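Local coordinates for protein transcription elongation factor SPT6 (Candida glabrata, PDB 3PJP) that contains a tandem SH2 domain that binds the phosphorylated RNA polymerase II C-terminal repeat domain, within a factor that probably acts as a histone chaperone during transcription elongation, at residues I8-Y13 / H84-I89; K19-Y24 / D32-Q37; K120-Y125 / I150-A155. All blocks are in the same frame, centred on the assembly; numbering follows the deposited sequence.

Contacts 1 and 2 belong to the first SH2 domain of the tandem, contact 3 to the second; the centres of contacts 1 and 3 are about 45 Å apart. Contact 2 is nested along the chain within the loop closed by contact 1, and the two meet where the 8-13 segment runs beside strand 33-37. Contact 1 is partly buried and mixes an outlying histidine-carboxylate bond with apolar packing. Contacts 2 and 3 are buried and illustrate one theme twice, a helix laid on a sheet. The chemistry then diverges: contact 2 sets an anion-binding arginine beside its apolar core, whereas contact 3 relies on aliphatic packing without a hydrogen bond between its segments.

Contact 1 (I8-Y13 / H84-I89); sequences INHPYY and HDLDQI
At the N-terminal edge of the first SH2 domain, His-10 and Ile-8 meet the first turn of helix 86-105 through Asp-87 and Leu-86. The polar half is a histidine-carboxylate hydrogen bond: His-10 NE2 donates to Asp-87 OD1 over 3.0 Å, with a bent N-H...O angle of 138°. The oxygen lies near the ring edge, slightly tilted from its plane, while the nitrogen reaches it from above the carboxylate plane; ring and carboxylate are turned 47° apart. On its other nitrogen the imidazole is an acceptor, since Tyr-12 N donates to His-10 ND1 at 3.0 Å almost in the ring plane. Two bonds therefore fix the rotation of the ring, and Pro-11 CD covers part of one face. With CG anti to the backbone N (chi1 -169°), the imidazole extends from the type I turn of residues 10-13 to the helix.

The apolar half lies deeper. Ile-8 CG2 touches Leu-86 CD1 at 4.0 Å, the two side chains lying roughly perpendicular, and His-10 CD2 rests 4.1 Å from Leu-86 CB. Asp-85 caps the same helix, its OD1 accepting from Gln-88 N at 2.9 Å. Leu-86 also packs on Leu-76 and, with His-10, on Ile-35, while Ile-8 reaches Leu-45, so the N-terminal segment and the start of helix 86-105 pack together against strands 33-37, 44-52 and 75-78 of the central sheet.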
loop_
_atom_site.group_PDB
_atom_site.type_symbol
_atom_site.label_atom_id
_atom_site.label_comp_id
_atom_site.label_asym_id
_atom_site.label_seq_id
_atom_site.Cartn_x
_atom_site.Cartn_y
_atom_site.Cartn_z
ATOM N N ILE A 8 -11.198 -24.647 3.982
ATOM C CA ILE A 8 -11.187 -23.379 4.715
ATOM C C ILE A 8 -12.605 -22.832 4.895
ATOM O O ILE A 8 -13.251 -22.426 3.924
ATOM C CB ILE A 8 -10.338 -22.295 4.017
ATOM C CG1 ILE A 8 -8.860 -22.704 3.957
ATOM C CG2 ILE A 8 -10.504 -20.968 4.735
ATOM C CD1 ILE A 8 -8.142 -22.657 5.288
ATOM N N ASN A 9 -13.070 -22.806 6.139
ATOM C CA ASN A 9 -14.421 -22.350 6.449
ATOM C C ASN A 9 -14.494 -20.865 6.763
ATOM O O ASN A 9 -14.580 -20.472 7.927
ATOM C CB ASN A 9 -14.992 -23.139 7.630
ATOM C CG ASN A 9 -14.892 -24.640 7.432
ATOM O OD1 ASN A 9 -14.370 -25.356 8.288
ATOM N ND2 ASN A 9 -15.390 -25.123 6.295
ATOM N N HIS A 10 -14.459 -20.038 5.727
ATOM C CA HIS A 10 -14.615 -18.603 5.900
ATOM C C HIS A 10 -15.473 -18.038 4.779
ATOM O O HIS A 10 -15.314 -18.417 3.615
ATOM C CB HIS A 10 -13.249 -17.903 5.927
ATOM C CG HIS A 10 -13.314 -16.468 6.350
ATOM N ND1 HIS A 10 -13.802 -15.471 5.534
ATOM C CD2 HIS A 10 -12.949 -15.862 7.505
ATOM C CE1 HIS A 10 -13.745 -14.316 6.168
ATOM N NE2 HIS A 10 -13.228 -14.524 7.366
ATOM N N PRO A 11 -16.370 -17.107 5.117
ATOM C CA PRO A 11 -17.305 -16.526 4.148
ATOM C C PRO A 11 -16.637 -15.931 2.915
ATOM O O PRO A 11 -17.244 -15.916 1.848
ATOM C CB PRO A 11 -17.998 -15.416 4.948
ATOM C CG PRO A 11 -17.862 -15.820 6.355
ATOM C CD PRO A 11 -16.552 -16.538 6.464
ATOM N N TYR A 12 -15.415 -15.422 3.058
ATOM C CA TYR A 12 -14.736 -14.805 1.923
ATOM C C TYR A 12 -13.684 -15.702 1.288
ATOM O O TYR A 12 -12.889 -15.234 0.462
ATOM C CB TYR A 12 -14.113 -13.463 2.347
ATOM C CG TYR A 12 -15.127 -12.350 2.483
ATOM C CD1 TYR A 12 -15.478 -11.569 1.396
ATOM C CD2 TYR A 12 -15.742 -12.090 3.701
ATOM C CE1 TYR A 12 -16.411 -10.557 1.513
ATOM C CE2 TYR A 12 -16.676 -11.079 3.827
ATOM C CZ TYR A 12 -17.002 -10.313 2.732
ATOM O OH TYR A 12 -17.931 -9.305 2.854
ATOM N N TYR A 13 -13.660 -16.976 1.673
ATOM C CA TYR A 13 -12.719 -17.919 1.061
ATOM C C TYR A 13 -13.251 -18.585 -0.201
ATOM O O TYR A 13 -14.303 -19.227 -0.180
ATOM C CB TYR A 13 -12.264 -19.005 2.036
ATOM C CG TYR A 13 -11.338 -19.997 1.376
ATOM C CD1 TYR A 13 -11.828 -21.164 0.803
ATOM C CD2 TYR A 13 -9.974 -19.745 1.280
ATOM C CE1 TYR A 13 -10.982 -22.066 0.174
ATOM C CE2 TYR A 13 -9.125 -20.644 0.661
ATOM C CZ TYR A 13 -9.634 -21.806 0.111
ATOM O OH TYR A 13 -8.791 -22.703 -0.509
ATOM N N HIS A 84 -3.614 -14.859 14.946
ATOM C CA HIS A 84 -4.215 -16.130 15.339
ATOM C C HIS A 84 -5.068 -16.772 14.257
ATOM O O HIS A 84 -5.152 -18.003 14.167
ATOM C CB HIS A 84 -5.097 -15.940 16.573
ATOM C CG HIS A 84 -4.359 -15.437 17.768
ATOM N ND1 HIS A 84 -3.374 -16.167 18.394
ATOM C CD2 HIS A 84 -4.466 -14.275 18.455
ATOM C CE1 HIS A 84 -2.898 -15.471 19.415
ATOM N NE2 HIS A 84 -3.549 -14.323 19.476
ATOM N N ASP A 85 -5.742 -15.948 13.465
ATOM C CA ASP A 85 -6.734 -16.483 12.537
ATOM C C ASP A 85 -7.098 -15.465 11.464
ATOM O O ASP A 85 -6.650 -14.312 11.506
ATOM C CB ASP A 85 -7.983 -16.938 13.306
ATOM C CG ASP A 85 -8.544 -15.843 14.192
ATOM O OD1 ASP A 85 -8.988 -14.820 13.637
ATOM O OD2 ASP A 85 -8.540 -16.001 15.437
ATOM N N LEU A 86 -7.901 -15.898 10.496
ATOM C CA LEU A 86 -8.213 -15.051 9.352
ATOM C C LEU A 86 -9.046 -13.843 9.754
ATOM O O LEU A 86 -8.871 -12.761 9.208
ATOM C CB LEU A 86 -8.956 -15.861 8.279
ATOM C CG LEU A 86 -8.113 -16.922 7.570
ATOM C CD1 LEU A 86 -9.015 -17.867 6.783
ATOM C CD2 LEU A 86 -7.098 -16.304 6.648
ATOM N N ASP A 87 -9.967 -14.011 10.695
ATOM C CA ASP A 87 -10.780 -12.869 11.091
ATOM C C ASP A 87 -9.936 -11.771 11.737
ATOM O O ASP A 87 -10.213 -10.584 11.570
ATOM C CB ASP A 87 -11.906 -13.298 12.031
ATOM C CG ASP A 87 -13.028 -13.997 11.292
ATOM O OD1 ASP A 87 -13.367 -13.556 10.174
ATOM O OD2 ASP A 87 -13.564 -14.985 11.825
ATOM N N GLN A 88 -8.917 -12.176 12.481
ATOM C CA GLN A 88 -8.026 -11.203 13.119
ATOM C C GLN A 88 -7.226 -10.447 12.056
ATOM O O GLN A 88 -6.992 -9.236 12.189
ATOM C CB GLN A 88 -7.079 -11.864 14.128
ATOM C CG GLN A 88 -6.248 -10.849 14.915
ATOM C CD GLN A 88 -5.187 -11.501 15.763
ATOM O OE1 GLN A 88 -4.990 -12.712 15.703
ATOM N NE2 GLN A 88 -4.500 -10.703 16.567
ATOM N N ILE A 89 -6.798 -11.162 11.016
ATOM C CA ILE A 89 -6.106 -10.534 9.880
ATOM C C ILE A 89 -7.012 -9.508 9.222
ATOM O O ILE A 89 -6.586 -8.409 8.919
ATOM C CB ILE A 89 -5.624 -11.567 8.839
ATOM C CG1 ILE A 89 -4.485 -12.407 9.414
ATOM C CG2 ILE A 89 -5.163 -10.883 7.529
ATOM C CD1 ILE A 89 -4.092 -13.578 8.558
#

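Contact 2 (K19-Y24 / D32-Q37); sequences KQAEDY and DFVIRQ. With ACT (acetate ion), chain C.
Helix 19-24 runs nearly antiparallel to strand 33-37, at 157° between their directions, and the axes approach to 9.1 Å. Ala-21 and Val-34 face each other in the middle, joining two parts of the beta-alpha-beta unit 13-14, 18-25 and 33-37 of an SH2 domain. Ala-21 CB touches Val-34 CG2 at 3.8 Å and Arg-36 CD, also at 3.8 Å, so one methyl fits between two alternate residues of the strand. A turn further along the helix, Tyr-24 CE2 comes within 3.7 Å of Val-34 CG1; the tyrosine ring also meets Phe-14 and Phe-16. The two branches of Val-34 are thus divided between the alanine and the tyrosine.

Arg-36 closes the strand's FVIR sequence, which corresponds to the FLVR motif carrying the phosphate-binding arginine of SH2 domains. Its CG sits between the backbone N and the carbonyl carbon (chi1 59°), and from there the chain extends past Ala-21. Thr-48 OG1 takes the NE hydrogen, and Arg-36 NH1 also bonds Gln-37 O at 2.8 Å, which fixes the guanidinium. An acetate, probably from the crystallisation liquor and bonded too by Ser-39 N, occupies a site consistent with the phosphate pocket. It is gripped by two bonds at the guanidinium edge: Arg-36 NH1 to acetate OXT at 2.9 Å and Arg-36 NH2 to acetate O at 2.7 Å, both nearly straight.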
loop_
_atom_site.group_PDB
_atom_site.type_symbol
_atom_site.label_atom_id
_atom_site.label_comp_id
_atom_site.label_asym_id
_atom_site.label_seq_id
_atom_site.Cartn_x
_atom_site.Cartn_y
_atom_site.Cartn_z
ATOM N N LYS A 19 -5.527 -14.398 -10.846
ATOM C CA LYS A 19 -6.246 -13.810 -11.970
ATOM C C LYS A 19 -7.748 -13.900 -11.760
ATOM O O LYS A 19 -8.484 -12.924 -11.959
ATOM C CB LYS A 19 -5.852 -14.491 -13.281
ATOM C CG LYS A 19 -6.532 -13.890 -14.502
ATOM C CD LYS A 19 -6.187 -12.413 -14.629
ATOM C CE LYS A 19 -7.334 -11.618 -15.227
ATOM N NZ LYS A 19 -7.683 -12.068 -16.597
ATOM N N GLN A 20 -8.198 -15.080 -11.336
ATOM C CA GLN A 20 -9.614 -15.295 -11.070
ATOM C C GLN A 20 -10.096 -14.291 -10.028
ATOM O O GLN A 20 -11.165 -13.697 -10.176
ATOM C CB GLN A 20 -9.866 -16.738 -10.613
ATOM C CG GLN A 20 -9.671 -17.781 -11.726
ATOM C CD GLN A 20 -9.679 -19.205 -11.210
ATOM O OE1 GLN A 20 -9.262 -19.473 -10.086
ATOM N NE2 GLN A 20 -10.181 -20.130 -12.027
ATOM N N ALA A 21 -9.285 -14.090 -8.991
ATOM C CA ALA A 21 -9.604 -13.134 -7.936
ATOM C C ALA A 21 -9.760 -11.707 -8.464
ATOM O O ALA A 21 -10.683 -10.997 -8.081
ATOM C CB ALA A 21 -8.546 -13.188 -6.809
ATOM N N GLU A 22 -8.858 -11.276 -9.344
ATOM C CA GLU A 22 -8.971 -9.929 -9.898
ATOM C C GLU A 22 -10.239 -9.803 -10.747
ATOM O O GLU A 22 -10.968 -8.816 -10.654
ATOM C CB GLU A 22 -7.735 -9.569 -10.729
ATOM C CG GLU A 22 -6.436 -9.594 -9.945
ATOM C CD GLU A 22 -5.282 -9.019 -10.734
ATOM O OE1 GLU A 22 -5.480 -8.718 -11.930
ATOM O OE2 GLU A 22 -4.183 -8.860 -10.164
ATOM N N ASP A 23 -10.502 -10.805 -11.577
ATOM C CA ASP A 23 -11.722 -10.786 -12.376
ATOM C C ASP A 23 -12.963 -10.756 -11.485
ATOM O O ASP A 23 -13.927 -10.053 -11.781
ATOM C CB ASP A 23 -11.774 -11.970 -13.343
ATOM C CG ASP A 23 -10.806 -11.813 -14.505
ATOM O OD1 ASP A 23 -10.305 -10.686 -14.718
ATOM O OD2 ASP A 23 -10.557 -12.815 -15.209
ATOM N N TYR A 24 -12.930 -11.505 -10.387
ATOM C CA TYR A 24 -14.062 -11.532 -9.467
ATOM C C TYR A 24 -14.280 -10.177 -8.786
ATOM O O TYR A 24 -15.419 -9.736 -8.624
ATOM C CB TYR A 24 -13.877 -12.648 -8.430
ATOM C CG TYR A 24 -14.954 -12.734 -7.372
ATOM C CD1 TYR A 24 -16.118 -13.461 -7.596
ATOM C CD2 TYR A 24 -14.789 -12.119 -6.136
ATOM C CE1 TYR A 24 -17.097 -13.553 -6.619
ATOM C CE2 TYR A 24 -15.767 -12.201 -5.152
ATOM C CZ TYR A 24 -16.921 -12.922 -5.404
ATOM O OH TYR A 24 -17.895 -13.016 -4.434
ATOM N N ASP A 32 -12.873 -4.227 -1.007
ATOM C CA ASP A 32 -13.441 -5.566 -1.182
ATOM C C ASP A 32 -12.326 -6.564 -1.446
ATOM O O ASP A 32 -11.312 -6.220 -2.048
ATOM C CB ASP A 32 -14.490 -5.589 -2.289
ATOM C CG ASP A 32 -15.774 -4.935 -1.863
ATOM O OD1 ASP A 32 -16.104 -5.015 -0.658
ATOM O OD2 ASP A 32 -16.449 -4.333 -2.716
ATOM N N PHE A 33 -12.497 -7.791 -0.967
ATOM C CA PHE A 33 -11.404 -8.748 -0.968
ATOM C C PHE A 33 -11.915 -10.179 -1.074
ATOM O O PHE A 33 -13.106 -10.435 -0.943
ATOM C CB PHE A 33 -10.552 -8.589 0.310
ATOM C CG PHE A 33 -11.260 -9.017 1.563
ATOM C CD1 PHE A 33 -11.121 -10.313 2.058
ATOM C CD2 PHE A 33 -12.089 -8.143 2.226
ATOM C CE1 PHE A 33 -11.792 -10.713 3.210
ATOM C CE2 PHE A 33 -12.766 -8.544 3.381
ATOM C CZ PHE A 33 -12.613 -9.830 3.860
ATOM N N VAL A 34 -10.992 -11.099 -1.321
ATOM C CA VAL A 34 -11.232 -12.517 -1.112
ATOM C C VAL A 34 -10.012 -13.130 -0.455
ATOM O O VAL A 34 -8.887 -12.651 -0.635
ATOM C CB VAL A 34 -11.498 -13.276 -2.428
ATOM C CG1 VAL A 34 -12.840 -12.859 -3.030
ATOM C CG2 VAL A 34 -10.352 -13.070 -3.413
ATOM N N ILE A 35 -10.242 -14.178 0.324
ATOM C CA ILE A 35 -9.167 -15.041 0.775
ATOM C C ILE A 35 -9.135 -16.204 -0.218
ATOM O O ILE A 35 -10.177 -16.648 -0.693
ATOM C CB ILE A 35 -9.445 -15.544 2.202
ATOM C CG1 ILE A 35 -9.819 -14.366 3.094
ATOM C CG2 ILE A 35 -8.261 -16.320 2.751
ATOM C CD1 ILE A 35 -10.131 -14.758 4.523
ATOM N N ARG A 36 -7.951 -16.688 -0.561
ATOM C CA ARG A 36 -7.875 -17.698 -1.606
ATOM C C ARG A 36 -6.694 -18.640 -1.464
ATOM O O ARG A 36 -5.852 -18.496 -0.564
ATOM C CB ARG A 36 -7.826 -17.038 -2.988
ATOM C CG ARG A 36 -6.641 -16.095 -3.170
ATOM C CD ARG A 36 -6.548 -15.633 -4.626
ATOM N NE ARG A 36 -5.455 -14.689 -4.864
ATOM C CZ ARG A 36 -4.188 -15.039 -5.071
ATOM N NH1 ARG A 36 -3.834 -16.316 -5.032
ATOM N NH2 ARG A 36 -3.267 -14.109 -5.306
ATOM N N GLN A 37 -6.659 -19.595 -2.383
ATOM C CA GLN A 37 -5.555 -20.518 -2.576
ATOM C C GLN A 37 -4.307 -19.732 -2.966
ATOM O O GLN A 37 -4.382 -18.785 -3.746
ATOM C CB GLN A 37 -5.940 -21.509 -3.686
ATOM C CG GLN A 37 -4.807 -22.332 -4.284
ATOM C CD GLN A 37 -5.231 -23.058 -5.562
ATOM O OE1 GLN A 37 -5.766 -24.168 -5.517
ATOM N NE2 GLN A 37 -5.001 -22.425 -6.703
HETATM C C ACT C . -0.470 -16.317 -5.356
HETATM O O ACT C . -0.860 -15.235 -5.840
HETATM O OXT ACT C . -1.191 -17.313 -5.590
HETATM C CH3 ACT C . 0.787 -16.407 -4.546
#

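Contact 3 (K120-Y125 / I150-A155); sequences KFIEDY and IFKLNA
Ile-122 carries the helix side of this contact, with both branches in use. Its CD1 presses on Ile-150, lying 3.5 Å from Ile-150 CG2 and only 3.3 Å from Ile-150 O, which makes a tight fit of methyl against strand backbone. Its CG2 instead meets Lys-152 CB at 3.8 Å. The torsions explain the division: CG1 of Ile-122 is anti to the carbonyl carbon (chi1 -71°), and the extended second torsion then carries CD1 to Ile-150, whereas CG2 stands anti to the backbone N and reaches the next inward-facing residue. The side chains of Ile-122 and Lys-152 run antiparallel alongside each other, and the lysine lends the root of its aliphatic chain while taking its amine away. That amine is held by Ser-157 O, to which NZ donates a hydrogen bond after the chain bends at its last torsion.

In the next shell, Val-134, Tyr-136 and Leu-159 add to the surroundings of Ile-122, while Ile-150 also packs on Val-118 and Val-119 of the same helix and on Ile-161. Backbone hydrogen bonds of Ile-150 with Tyr-136 and of Lys-152 with Val-134 secure the strand in its sheet. Phe-151 points away from helix 120-125 and meets Trp-162 and Phe-188 edge-to-face, the latter from helix 181-191. Helix 120-125 and strand 150-152 run nearly parallel, 15° apart, with axes 8.9 Å from each other. A central, largely antiparallel sheet with helices 115-128 and 181-191 packed on its two faces is the SH2 fold, here in the second domain of the tandem.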
loop_
_atom_site.group_PDB
_atom_site.type_symbol
_atom_site.label_atom_id
_atom_site.label_comp_id
_atom_site.label_asym_id
_atom_site.label_seq_id
_atom_site.Cartn_x
_atom_site.Cartn_y
_atom_site.Cartn_z
ATOM N N LYS A 120 4.251 16.829 -14.761
ATOM C CA LYS A 120 3.917 18.022 -15.531
ATOM C C LYS A 120 3.232 19.077 -14.668
ATOM O O LYS A 120 3.493 20.270 -14.819
ATOM C CB LYS A 120 3.054 17.675 -16.751
ATOM C CG LYS A 120 2.753 18.868 -17.648
ATOM C CD LYS A 120 2.006 18.448 -18.906
ATOM C CE LYS A 120 1.723 19.645 -19.805
ATOM N NZ LYS A 120 0.944 19.261 -21.016
ATOM N N PHE A 121 2.353 18.651 -13.766
ATOM C CA PHE A 121 1.684 19.611 -12.897
ATOM C C PHE A 121 2.706 20.360 -12.047
ATOM O O PHE A 121 2.595 21.569 -11.835
ATOM C CB PHE A 121 0.643 18.945 -12.005
ATOM C CG PHE A 121 -0.189 19.924 -11.236
ATOM C CD1 PHE A 121 -1.414 20.345 -11.725
ATOM C CD2 PHE A 121 0.263 20.445 -10.035
ATOM C CE1 PHE A 121 -2.176 21.258 -11.022
ATOM C CE2 PHE A 121 -0.495 21.359 -9.328
ATOM C CZ PHE A 121 -1.716 21.764 -9.820
ATOM N N ILE A 122 3.710 19.635 -11.574
ATOM C CA ILE A 122 4.752 20.221 -10.740
ATOM C C ILE A 122 5.704 21.124 -11.529
ATOM O O ILE A 122 6.056 22.205 -11.060
ATOM C CB ILE A 122 5.525 19.132 -9.978
ATOM C CG1 ILE A 122 4.627 18.541 -8.893
ATOM C CG2 ILE A 122 6.806 19.701 -9.368
ATOM C CD1 ILE A 122 5.191 17.316 -8.235
ATOM N N GLU A 123 6.118 20.689 -12.717
ATOM C CA GLU A 123 6.926 21.537 -13.594
ATOM C C GLU A 123 6.206 22.859 -13.865
ATOM O O GLU A 123 6.762 23.937 -13.657
ATOM C CB GLU A 123 7.222 20.831 -14.919
ATOM C CG GLU A 123 8.181 19.649 -14.819
ATOM C CD GLU A 123 8.322 18.910 -16.141
ATOM O OE1 GLU A 123 9.116 17.948 -16.217
ATOM O OE2 GLU A 123 7.631 19.297 -17.108
ATOM N N ASP A 124 4.963 22.770 -14.328
ATOM C CA ASP A 124 4.178 23.968 -14.605
ATOM C C ASP A 124 4.052 24.855 -13.366
ATOM O O ASP A 124 4.270 26.062 -13.439
ATOM C CB ASP A 124 2.791 23.603 -15.138
ATOM C CG ASP A 124 2.844 22.958 -16.506
ATOM O OD1 ASP A 124 3.916 22.994 -17.147
ATOM O OD2 ASP A 124 1.807 22.418 -16.948
ATOM N N TYR A 125 3.705 24.253 -12.231
ATOM C CA TYR A 125 3.555 25.010 -10.992
ATOM C C TYR A 125 4.847 25.711 -10.582
ATOM O O TYR A 125 4.825 26.853 -10.118
ATOM C CB TYR A 125 3.074 24.117 -9.850
ATOM C CG TYR A 125 3.025 24.838 -8.524
ATOM C CD1 TYR A 125 4.136 24.876 -7.688
ATOM C CD2 TYR A 125 1.874 25.493 -8.109
ATOM C CE1 TYR A 125 4.097 25.541 -6.475
ATOM C CE2 TYR A 125 1.823 26.155 -6.899
ATOM C CZ TYR A 125 2.936 26.176 -6.085
ATOM O OH TYR A 125 2.887 26.838 -4.881
ATOM N N ILE A 150 6.392 13.077 -5.352
ATOM C CA ILE A 150 7.056 13.846 -6.407
ATOM C C ILE A 150 7.152 15.289 -5.924
ATOM O O ILE A 150 6.160 15.862 -5.464
ATOM C CB ILE A 150 6.265 13.779 -7.717
ATOM C CG1 ILE A 150 5.877 12.325 -8.026
ATOM C CG2 ILE A 150 7.064 14.405 -8.871
ATOM C CD1 ILE A 150 5.079 12.147 -9.296
ATOM N N PHE A 151 8.349 15.862 -6.005
ATOM C CA PHE A 151 8.621 17.158 -5.376
ATOM C C PHE A 151 9.706 17.961 -6.087
ATOM O O PHE A 151 10.534 17.420 -6.813
ATOM C CB PHE A 151 8.978 16.988 -3.885
ATOM C CG PHE A 151 10.223 16.172 -3.632
ATOM C CD1 PHE A 151 11.432 16.794 -3.391
ATOM C CD2 PHE A 151 10.180 14.789 -3.612
ATOM C CE1 PHE A 151 12.581 16.055 -3.145
ATOM C CE2 PHE A 151 11.333 14.040 -3.357
ATOM C CZ PHE A 151 12.537 14.687 -3.123
ATOM N N LYS A 152 9.685 19.265 -5.846
ATOM C CA LYS A 152 10.658 20.179 -6.420
ATOM C C LYS A 152 10.781 21.357 -5.464
ATOM O O LYS A 152 9.776 21.971 -5.089
ATOM C CB LYS A 152 10.171 20.632 -7.796
ATOM C CG LYS A 152 11.166 21.417 -8.618
ATOM C CD LYS A 152 10.556 21.756 -9.980
ATOM C CE LYS A 152 11.499 22.589 -10.843
ATOM N NZ LYS A 152 12.526 21.724 -11.461
ATOM N N LEU A 153 12.013 21.652 -5.055
ATOM C CA LEU A 153 12.293 22.655 -4.034
ATOM C C LEU A 153 12.099 24.092 -4.529
ATOM O O LEU A 153 11.572 24.944 -3.812
ATOM C CB LEU A 153 13.729 22.482 -3.532
ATOM C CG LEU A 153 14.187 23.488 -2.476
ATOM C CD1 LEU A 153 13.576 23.172 -1.114
ATOM C CD2 LEU A 153 15.706 23.525 -2.392
ATOM N N ASN A 154 12.544 24.349 -5.753
ATOM C CA ASN A 154 12.403 25.654 -6.387
ATOM C C ASN A 154 12.834 25.541 -7.838
ATOM O O ASN A 154 13.244 24.471 -8.287
ATOM C CB ASN A 154 13.250 26.701 -5.660
ATOM C CG ASN A 154 14.707 26.298 -5.562
ATOM O OD1 ASN A 154 15.305 25.845 -6.539
ATOM N ND2 ASN A 154 15.279 26.431 -4.372
ATOM N N ALA A 155 12.757 26.648 -8.570
ATOM C CA ALA A 155 13.039 26.628 -10.000
ATOM C C ALA A 155 14.482 26.225 -10.331
ATOM O O ALA A 155 14.758 25.719 -11.416
ATOM C CB ALA A 155 12.713 27.983 -10.618
#